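Side-chain contacts in circadian clock oscillator protein KaiA (Nostoc sp., PDB 1R5Q), which probably stimulates autophosphorylation of the clock kinase KaiC as a component of the cyanobacterial KaiABC circadian oscillator: residues Q12-D17 with I40-C45; E34-F39 with L85-A90. All coordinates share one frame; numbering follows the deposited sequence.

In the fold
Helix 33-45 is common to both contacts and packs against two others: interaction 1 joins it near its C-terminal end to helix 8-24, and interaction 2 joins its earlier turns to helix 82-100. Their centres are about 10 Å apart. Along the chain the segments alternate, in the order 12-17, 34-39, 40-45 and 85-90, so that the two contacts join the first, second and fourth helices. They also touch one another. Phe-39 CE1 of interaction 2 lies 3.5 Å from Leu-14 O of interaction 1, and Ile-40 packs onto Ile-88. Together they form part of the core of the KaiA C-terminal domain, the region associated with KaiC binding and homodimerization.

Interaction 1 (Q12-D17 with I40-C45); sequences QQLKSD and INAVFC
Leu-14 of helix 8-24 packs against Ala-42 and Val-43 of helix 33-45, and both its methyls take part, CD2 against Ala-42 and CD1 against Val-43. The contact is wholly apolar, with no hydrogen bond crossing it, and it buries a modest 106 Å² in all. At the start of the second segment, Ile-40 points away from helix 8-24 and spends its side chain on helix 82-100, where it rests on Ile-88, His-91 and Ala-95. Two residues on, Ala-42 turns its single methyl toward helix 8-24. Its CB meets CD2 of Leu-14 at 3.8 Å. Ala-42 keeps some solvent exposure, which places it nearer the margin of the contact than its buried neighbours.

Val-43 follows, at the level where the two backbones come closest, its CA 7.9 Å from the CA of Leu-14. The valine side chain runs across that of Leu-14 at a slant, and CG1 is the branch that touches, 4.1 Å from Leu-14 CD1. Its reach comes from a first torsion of -61°, which sets CG1 opposite the carbonyl carbon and leaves CG2 wedged between N and C. Leu-14 CD2 lies 4.2 Å from the same CG1, so both leucine methyls face this one methyl while CD2 also serves Ala-42. Ile-48, in the loop that follows, touches both Leu-14 and Val-43, and Leu-92 of helix 82-100 packs on Val-43 as well. Phe-44 turns to Tyr-96, which it meets in an edge-to-face stack. Aliphatic side chains from successive helices that meet in a shared interior in this way are characteristic of the four-helix bundle that KaiA forms here.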
ATOM      1  N   GLN A  12      -7.341   7.120  -4.718  1.00 38.72           N
ATOM      2  CA  GLN A  12      -8.166   6.974  -3.513  1.00 38.78           C
ATOM      3  C   GLN A  12      -8.551   5.512  -3.326  1.00 38.50           C
ATOM      4  O   GLN A  12      -8.616   5.010  -2.191  1.00 38.00           O
ATOM      5  CB  GLN A  12      -9.428   7.855  -3.583  1.00 42.03           C
ATOM      6  CG  GLN A  12      -9.175   9.317  -3.206  1.00 44.73           C
ATOM      7  CD  GLN A  12      -8.457   9.470  -1.859  1.00 48.31           C
ATOM      8  OE1 GLN A  12      -7.359  10.045  -1.779  1.00 50.54           O
ATOM      9  NE2 GLN A  12      -9.072   8.955  -0.799  1.00 49.59           N
ATOM     10  N   GLN A  13      -8.802   4.820  -4.433  1.00 36.91           N
ATOM     11  CA  GLN A  13      -9.132   3.401  -4.364  1.00 38.44           C
ATOM     12  C   GLN A  13      -7.899   2.645  -3.825  1.00 37.89           C
ATOM     13  O   GLN A  13      -8.019   1.755  -2.979  1.00 36.59           O
ATOM     14  CB  GLN A  13      -9.512   2.864  -5.750  1.00 41.06           C
ATOM     15  CG  GLN A  13     -10.853   3.400  -6.287  1.00 48.31           C
ATOM     16  CD  GLN A  13     -11.208   2.887  -7.687  1.00 50.82           C
ATOM     17  OE1 GLN A  13     -12.313   3.126  -8.184  1.00 53.32           O
ATOM     18  NE2 GLN A  13     -10.267   2.189  -8.329  1.00 53.13           N
ATOM     19  N   LEU A  14      -6.714   3.001  -4.324  1.00 35.89           N
ATOM     20  CA  LEU A  14      -5.485   2.353  -3.877  1.00 35.78           C
ATOM     21  C   LEU A  14      -5.252   2.594  -2.392  1.00 35.06           C
ATOM     22  O   LEU A  14      -4.840   1.690  -1.675  1.00 35.33           O
ATOM     23  CB  LEU A  14      -4.289   2.860  -4.692  1.00 35.33           C
ATOM     24  CG  LEU A  14      -4.327   2.366  -6.136  1.00 34.97           C
ATOM     25  CD1 LEU A  14      -3.234   3.055  -6.950  1.00 34.40           C
ATOM     26  CD2 LEU A  14      -4.166   0.860  -6.153  1.00 36.59           C
ATOM     27  N   LYS A  15      -5.498   3.816  -1.935  1.00 35.74           N
ATOM     28  CA  LYS A  15      -5.344   4.126  -0.520  1.00 38.27           C
ATOM     29  C   LYS A  15      -6.318   3.236   0.284  1.00 39.72           C
ATOM     30  O   LYS A  15      -5.956   2.649   1.312  1.00 39.18           O
ATOM     31  CB  LYS A  15      -5.629   5.612  -0.276  1.00 38.96           C
ATOM     32  CG  LYS A  15      -5.628   6.025   1.183  1.00 41.88           C
ATOM     33  CD  LYS A  15      -5.411   7.532   1.342  1.00 43.08           C
ATOM     34  CE  LYS A  15      -5.506   7.955   2.806  1.00 45.65           C
ATOM     35  NZ  LYS A  15      -5.140   9.396   2.998  1.00 47.18           N
ATOM     36  N   SER A  16      -7.549   3.128  -0.203  1.00 39.37           N
ATOM     37  CA  SER A  16      -8.538   2.299   0.463  1.00 40.82           C
ATOM     38  C   SER A  16      -8.047   0.855   0.536  1.00 39.33           C
ATOM     39  O   SER A  16      -8.153   0.215   1.580  1.00 38.49           O
ATOM     40  CB  SER A  16      -9.886   2.360  -0.278  1.00 40.92           C
ATOM     41  OG  SER A  16     -10.700   1.256   0.083  1.00 44.07           O
ATOM     42  N   ASP A  17      -7.507   0.350  -0.571  1.00 38.68           N
ATOM     43  CA  ASP A  17      -7.013  -1.028  -0.626  1.00 37.02           C
ATOM     44  C   ASP A  17      -5.847  -1.269   0.340  1.00 37.03           C
ATOM     45  O   ASP A  17      -5.776  -2.323   0.995  1.00 36.45           O
ATOM     46  CB  ASP A  17      -6.565  -1.365  -2.051  1.00 39.18           C
ATOM     47  CG  ASP A  17      -7.731  -1.382  -3.061  1.00 41.05           C
ATOM     48  OD1 ASP A  17      -7.451  -1.374  -4.271  1.00 41.61           O
ATOM     49  OD2 ASP A  17      -8.915  -1.417  -2.654  1.00 41.82           O
ATOM     50  N   ILE A  40      -0.436  -4.764  -5.673  1.00 32.97           N
ATOM     51  CA  ILE A  40       0.816  -4.679  -6.414  1.00 32.92           C
ATOM     52  C   ILE A  40       0.574  -4.581  -7.932  1.00 33.57           C
ATOM     53  O   ILE A  40       1.159  -3.746  -8.614  1.00 31.33           O
ATOM     54  CB  ILE A  40       1.712  -5.896  -6.104  1.00 32.06           C
ATOM     55  CG1 ILE A  40       2.131  -5.849  -4.622  1.00 32.49           C
ATOM     56  CG2 ILE A  40       2.932  -5.917  -7.023  1.00 31.56           C
ATOM     57  CD1 ILE A  40       2.765  -4.512  -4.171  1.00 32.73           C
ATOM     58  N   ASN A  41      -0.308  -5.429  -8.441  1.00 34.51           N
ATOM     59  CA  ASN A  41      -0.593  -5.431  -9.871  1.00 36.93           C
ATOM     60  C   ASN A  41      -1.187  -4.092 -10.328  1.00 35.28           C
ATOM     61  O   ASN A  41      -0.900  -3.618 -11.430  1.00 36.51           O
ATOM     62  CB  ASN A  41      -1.522  -6.609 -10.190  1.00 39.53           C
ATOM     63  CG  ASN A  41      -1.705  -6.829 -11.685  1.00 43.26           C
ATOM     64  OD1 ASN A  41      -2.738  -6.472 -12.247  1.00 45.17           O
ATOM     65  ND2 ASN A  41      -0.701  -7.424 -12.332  1.00 44.50           N
ATOM     66  N   ALA A  42      -1.981  -3.462  -9.474  1.00 34.26           N
ATOM     67  CA  ALA A  42      -2.592  -2.187  -9.819  1.00 33.87           C
ATOM     68  C   ALA A  42      -1.595  -1.038  -9.858  1.00 33.39           C
ATOM     69  O   ALA A  42      -1.646  -0.226 -10.779  1.00 31.94           O
ATOM     70  CB  ALA A  42      -3.737  -1.855  -8.845  1.00 34.26           C
ATOM     71  N   VAL A  43      -0.702  -0.939  -8.863  1.00 31.53           N
ATOM     72  CA  VAL A  43       0.277   0.152  -8.848  1.00 29.32           C
ATOM     73  C   VAL A  43       1.291  -0.081  -9.965  1.00 30.36           C
ATOM     74  O   VAL A  43       1.839   0.868 -10.528  1.00 29.26           O
ATOM     75  CB  VAL A  43       1.027   0.278  -7.468  1.00 31.77           C
ATOM     76  CG1 VAL A  43       0.031   0.574  -6.354  1.00 32.39           C
ATOM     77  CG2 VAL A  43       1.757  -0.991  -7.144  1.00 31.36           C
ATOM     78  N   PHE A  44       1.518  -1.358 -10.264  1.00 29.49           N
ATOM     79  CA  PHE A  44       2.420  -1.812 -11.320  1.00 30.45           C
ATOM     80  C   PHE A  44       1.814  -1.382 -12.668  1.00 31.77           C
ATOM     81  O   PHE A  44       2.461  -0.722 -13.464  1.00 31.87           O
ATOM     82  CB  PHE A  44       2.510  -3.331 -11.248  1.00 29.23           C
ATOM     83  CG  PHE A  44       3.381  -3.966 -12.302  1.00 33.11           C
ATOM     84  CD1 PHE A  44       4.720  -3.613 -12.436  1.00 33.48           C
ATOM     85  CD2 PHE A  44       2.874  -4.979 -13.108  1.00 33.76           C
ATOM     86  CE1 PHE A  44       5.543  -4.262 -13.352  1.00 35.03           C
ATOM     87  CE2 PHE A  44       3.683  -5.635 -14.025  1.00 35.21           C
ATOM     88  CZ  PHE A  44       5.027  -5.277 -14.148  1.00 35.58           C
ATOM     89  N   CYS A  45       0.560  -1.752 -12.909  1.00 31.74           N
ATOM     90  CA  CYS A  45      -0.102  -1.381 -14.167  1.00 34.40           C
ATOM     91  C   CYS A  45      -0.299   0.122 -14.385  1.00 34.80           C
ATOM     92  O   CYS A  45      -0.272   0.577 -15.526  1.00 37.03           O
ATOM     93  CB  CYS A  45      -1.451  -2.077 -14.261  1.00 35.45           C
ATOM     94  SG  CYS A  45      -1.242  -3.814 -14.485  1.00 38.55           S
TER

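Interaction 2 (E34-F39 with L85-A90); sequences EKIDKF and LIDILA
Ile-88 of helix 82-100 reaches with one methyl into the angle between Ile-36 and Phe-39 of helix 33-45. Its CD1 is 4.0 Å from Ile-36 CG2 and also 4.0 Å from Phe-39 CD2, so a single carbon is shared between two side chains one turn apart. Against Phe-39 the isoleucine stands at about a right angle; against Ile-36 it runs at a lower slant. The second branch of Ile-88 is used as well, CG2 lying 4.0 Å from Phe-39 CE2, so the two methyls of Ile-88 meet adjacent ring atoms, CD2 and CE2. The bond from CA to CB of Ile-88 does not itself aim at helix 33-45; the first torsion sends CG1 that way and the second, -67°, brings CD1 to both partners.

The helices meet as neighbours in a four-helix bundle, their local axes 10.6 Å apart and inclined by 51°, with the closest backbone pair at Ile-36 and Ile-88. The bond from CA to CB of Phe-39 points toward helix 82-100, and CG opposite the backbone N (chi1 175°) brings CD2 and CE2 against Ile-88. Tyr-18 of helix 8-24 borders both Phe-39 and Ile-88 and extends the apolar cluster to a third helix.

One turn earlier on helix 33-45, Ile-36 CD1 comes within 4.2 Å of Asp-87 OD1, a van der Waals approach to a polar atom whose hydrogen-bond partner is the hydroxyl of Tyr-25.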
ATOM      1  N   GLU A  34      -3.740 -12.337  -1.390  1.00 51.57           N
ATOM      2  CA  GLU A  34      -4.459 -11.861  -2.564  1.00 51.71           C
ATOM      3  C   GLU A  34      -4.666 -10.357  -2.550  1.00 49.65           C
ATOM      4  O   GLU A  34      -4.662  -9.720  -3.596  1.00 49.07           O
ATOM      5  CB  GLU A  34      -5.814 -12.566  -2.680  1.00 54.82           C
ATOM      6  CG  GLU A  34      -5.870 -13.552  -3.837  1.00 59.55           C
ATOM      7  CD  GLU A  34      -5.573 -12.882  -5.173  1.00 62.35           C
ATOM      8  OE1 GLU A  34      -6.417 -12.073  -5.626  1.00 64.46           O
ATOM      9  OE2 GLU A  34      -4.496 -13.154  -5.761  1.00 63.25           O
ATOM     10  N   LYS A  35      -4.867  -9.790  -1.368  1.00 47.17           N
ATOM     11  CA  LYS A  35      -5.056  -8.350  -1.277  1.00 45.64           C
ATOM     12  C   LYS A  35      -3.770  -7.656  -1.713  1.00 43.65           C
ATOM     13  O   LYS A  35      -3.805  -6.660  -2.430  1.00 42.27           O
ATOM     14  CB  LYS A  35      -5.375  -7.925   0.155  1.00 46.95           C
ATOM     15  CG  LYS A  35      -6.775  -8.264   0.636  1.00 49.12           C
ATOM     16  CD  LYS A  35      -6.981  -7.784   2.081  1.00 51.12           C
ATOM     17  CE  LYS A  35      -8.359  -8.188   2.603  1.00 53.19           C
ATOM     18  NZ  LYS A  35      -8.514  -7.911   4.054  1.00 55.11           N
ATOM     19  N   ILE A  36      -2.641  -8.196  -1.272  1.00 41.83           N
ATOM     20  CA  ILE A  36      -1.340  -7.629  -1.597  1.00 41.12           C
ATOM     21  C   ILE A  36      -1.013  -7.833  -3.068  1.00 41.65           C
ATOM     22  O   ILE A  36      -0.525  -6.927  -3.728  1.00 39.77           O
ATOM     23  CB  ILE A  36      -0.211  -8.261  -0.731  1.00 39.51           C
ATOM     24  CG1 ILE A  36      -0.306  -7.739   0.712  1.00 38.64           C
ATOM     25  CG2 ILE A  36       1.159  -7.915  -1.308  1.00 38.69           C
ATOM     26  CD1 ILE A  36       0.644  -8.435   1.668  1.00 36.17           C
ATOM     27  N   ASP A  37      -1.291  -9.026  -3.580  1.00 42.66           N
ATOM     28  CA  ASP A  37      -1.003  -9.315  -4.976  1.00 43.91           C
ATOM     29  C   ASP A  37      -1.801  -8.395  -5.893  1.00 43.34           C
ATOM     30  O   ASP A  37      -1.281  -7.906  -6.889  1.00 43.12           O
ATOM     31  CB  ASP A  37      -1.301 -10.785  -5.293  1.00 46.37           C
ATOM     32  CG  ASP A  37      -0.199 -11.724  -4.805  1.00 50.16           C
ATOM     33  OD1 ASP A  37       0.997 -11.343  -4.868  1.00 51.97           O
ATOM     34  OD2 ASP A  37      -0.524 -12.855  -4.378  1.00 51.21           O
ATOM     35  N   LYS A  38      -3.051  -8.134  -5.534  1.00 42.59           N
ATOM     36  CA  LYS A  38      -3.909  -7.263  -6.337  1.00 42.78           C
ATOM     37  C   LYS A  38      -3.473  -5.801  -6.287  1.00 40.41           C
ATOM     38  O   LYS A  38      -3.522  -5.101  -7.302  1.00 38.44           O
ATOM     39  CB  LYS A  38      -5.365  -7.375  -5.875  1.00 45.69           C
ATOM     40  CG  LYS A  38      -6.024  -8.698  -6.215  1.00 50.14           C
ATOM     41  CD  LYS A  38      -7.520  -8.677  -5.860  1.00 53.42           C
ATOM     42  CE  LYS A  38      -8.262  -7.543  -6.577  1.00 55.57           C
ATOM     43  NZ  LYS A  38      -9.739  -7.548  -6.289  1.00 57.96           N
ATOM     44  N   PHE A  39      -3.074  -5.342  -5.099  1.00 37.40           N
ATOM     45  CA  PHE A  39      -2.603  -3.976  -4.903  1.00 35.81           C
ATOM     46  C   PHE A  39      -1.329  -3.783  -5.733  1.00 34.71           C
ATOM     47  O   PHE A  39      -1.153  -2.767  -6.407  1.00 33.82           O
ATOM     48  CB  PHE A  39      -2.291  -3.713  -3.406  1.00 34.77           C
ATOM     49  CG  PHE A  39      -1.680  -2.343  -3.130  1.00 32.47           C
ATOM     50  CD1 PHE A  39      -2.484  -1.213  -3.031  1.00 30.29           C
ATOM     51  CD2 PHE A  39      -0.299  -2.185  -3.015  1.00 31.90           C
ATOM     52  CE1 PHE A  39      -1.938   0.036  -2.830  1.00 29.79           C
ATOM     53  CE2 PHE A  39       0.266  -0.922  -2.812  1.00 30.40           C
ATOM     54  CZ  PHE A  39      -0.549   0.186  -2.721  1.00 31.39           C
ATOM     55  N   LEU A  85       5.201  -2.053   4.801  1.00 25.32           N
ATOM     56  CA  LEU A  85       5.750  -1.264   3.703  1.00 26.82           C
ATOM     57  C   LEU A  85       6.923  -1.993   3.042  1.00 25.92           C
ATOM     58  O   LEU A  85       7.064  -2.001   1.818  1.00 25.18           O
ATOM     59  CB  LEU A  85       6.187   0.110   4.210  1.00 26.25           C
ATOM     60  CG  LEU A  85       6.741   1.084   3.154  1.00 27.81           C
ATOM     61  CD1 LEU A  85       5.738   1.264   1.991  1.00 27.12           C
ATOM     62  CD2 LEU A  85       7.044   2.424   3.828  1.00 26.93           C
ATOM     63  N   ILE A  86       7.768  -2.606   3.855  1.00 24.39           N
ATOM     64  CA  ILE A  86       8.879  -3.367   3.310  1.00 25.89           C
ATOM     65  C   ILE A  86       8.358  -4.475   2.400  1.00 25.50           C
ATOM     66  O   ILE A  86       8.858  -4.669   1.284  1.00 25.03           O
ATOM     67  CB  ILE A  86       9.735  -4.012   4.435  1.00 26.29           C
ATOM     68  CG1 ILE A  86      10.571  -2.917   5.129  1.00 26.12           C
ATOM     69  CG2 ILE A  86      10.654  -5.108   3.832  1.00 25.34           C
ATOM     70  CD1 ILE A  86      11.129  -3.336   6.492  1.00 27.40           C
ATOM     71  N   ASP A  87       7.348  -5.187   2.886  1.00 27.22           N
ATOM     72  CA  ASP A  87       6.742  -6.311   2.177  1.00 28.81           C
ATOM     73  C   ASP A  87       6.152  -5.862   0.830  1.00 29.81           C
ATOM     74  O   ASP A  87       6.293  -6.542  -0.188  1.00 29.82           O
ATOM     75  CB  ASP A  87       5.660  -6.914   3.075  1.00 31.10           C
ATOM     76  CG  ASP A  87       5.209  -8.310   2.642  1.00 34.67           C
ATOM     77  OD1 ASP A  87       4.447  -8.928   3.409  1.00 34.64           O
ATOM     78  OD2 ASP A  87       5.594  -8.791   1.555  1.00 35.26           O
ATOM     79  N   ILE A  88       5.508  -4.701   0.838  1.00 28.75           N
ATOM     80  CA  ILE A  88       4.880  -4.137  -0.355  1.00 27.47           C
ATOM     81  C   ILE A  88       5.942  -3.729  -1.371  1.00 26.06           C
ATOM     82  O   ILE A  88       5.856  -4.078  -2.557  1.00 26.50           O
ATOM     83  CB  ILE A  88       4.025  -2.891   0.039  1.00 28.86           C
ATOM     84  CG1 ILE A  88       2.733  -3.351   0.731  1.00 30.05           C
ATOM     85  CG2 ILE A  88       3.761  -1.998  -1.188  1.00 27.81           C
ATOM     86  CD1 ILE A  88       1.795  -4.081  -0.187  1.00 32.10           C
ATOM     87  N   LEU A  89       6.954  -3.002  -0.905  1.00 24.86           N
ATOM     88  CA  LEU A  89       8.022  -2.565  -1.796  1.00 26.44           C
ATOM     89  C   LEU A  89       8.832  -3.726  -2.370  1.00 26.55           C
ATOM     90  O   LEU A  89       9.261  -3.662  -3.516  1.00 27.78           O
ATOM     91  CB  LEU A  89       8.944  -1.565  -1.095  1.00 27.24           C
ATOM     92  CG  LEU A  89       8.293  -0.225  -0.711  1.00 29.09           C
ATOM     93  CD1 LEU A  89       9.300   0.675   0.003  1.00 26.74           C
ATOM     94  CD2 LEU A  89       7.761   0.461  -1.972  1.00 30.69           C
ATOM     95  N   ALA A  90       9.047  -4.768  -1.576  1.00 26.45           N
ATOM     96  CA  ALA A  90       9.783  -5.948  -2.032  1.00 27.45           C
ATOM     97  C   ALA A  90       8.980  -6.629  -3.153  1.00 28.44           C
ATOM     98  O   ALA A  90       9.550  -7.083  -4.151  1.00 26.92           O
ATOM     99  CB  ALA A  90       9.984  -6.937  -0.872  1.00 26.72           C
TER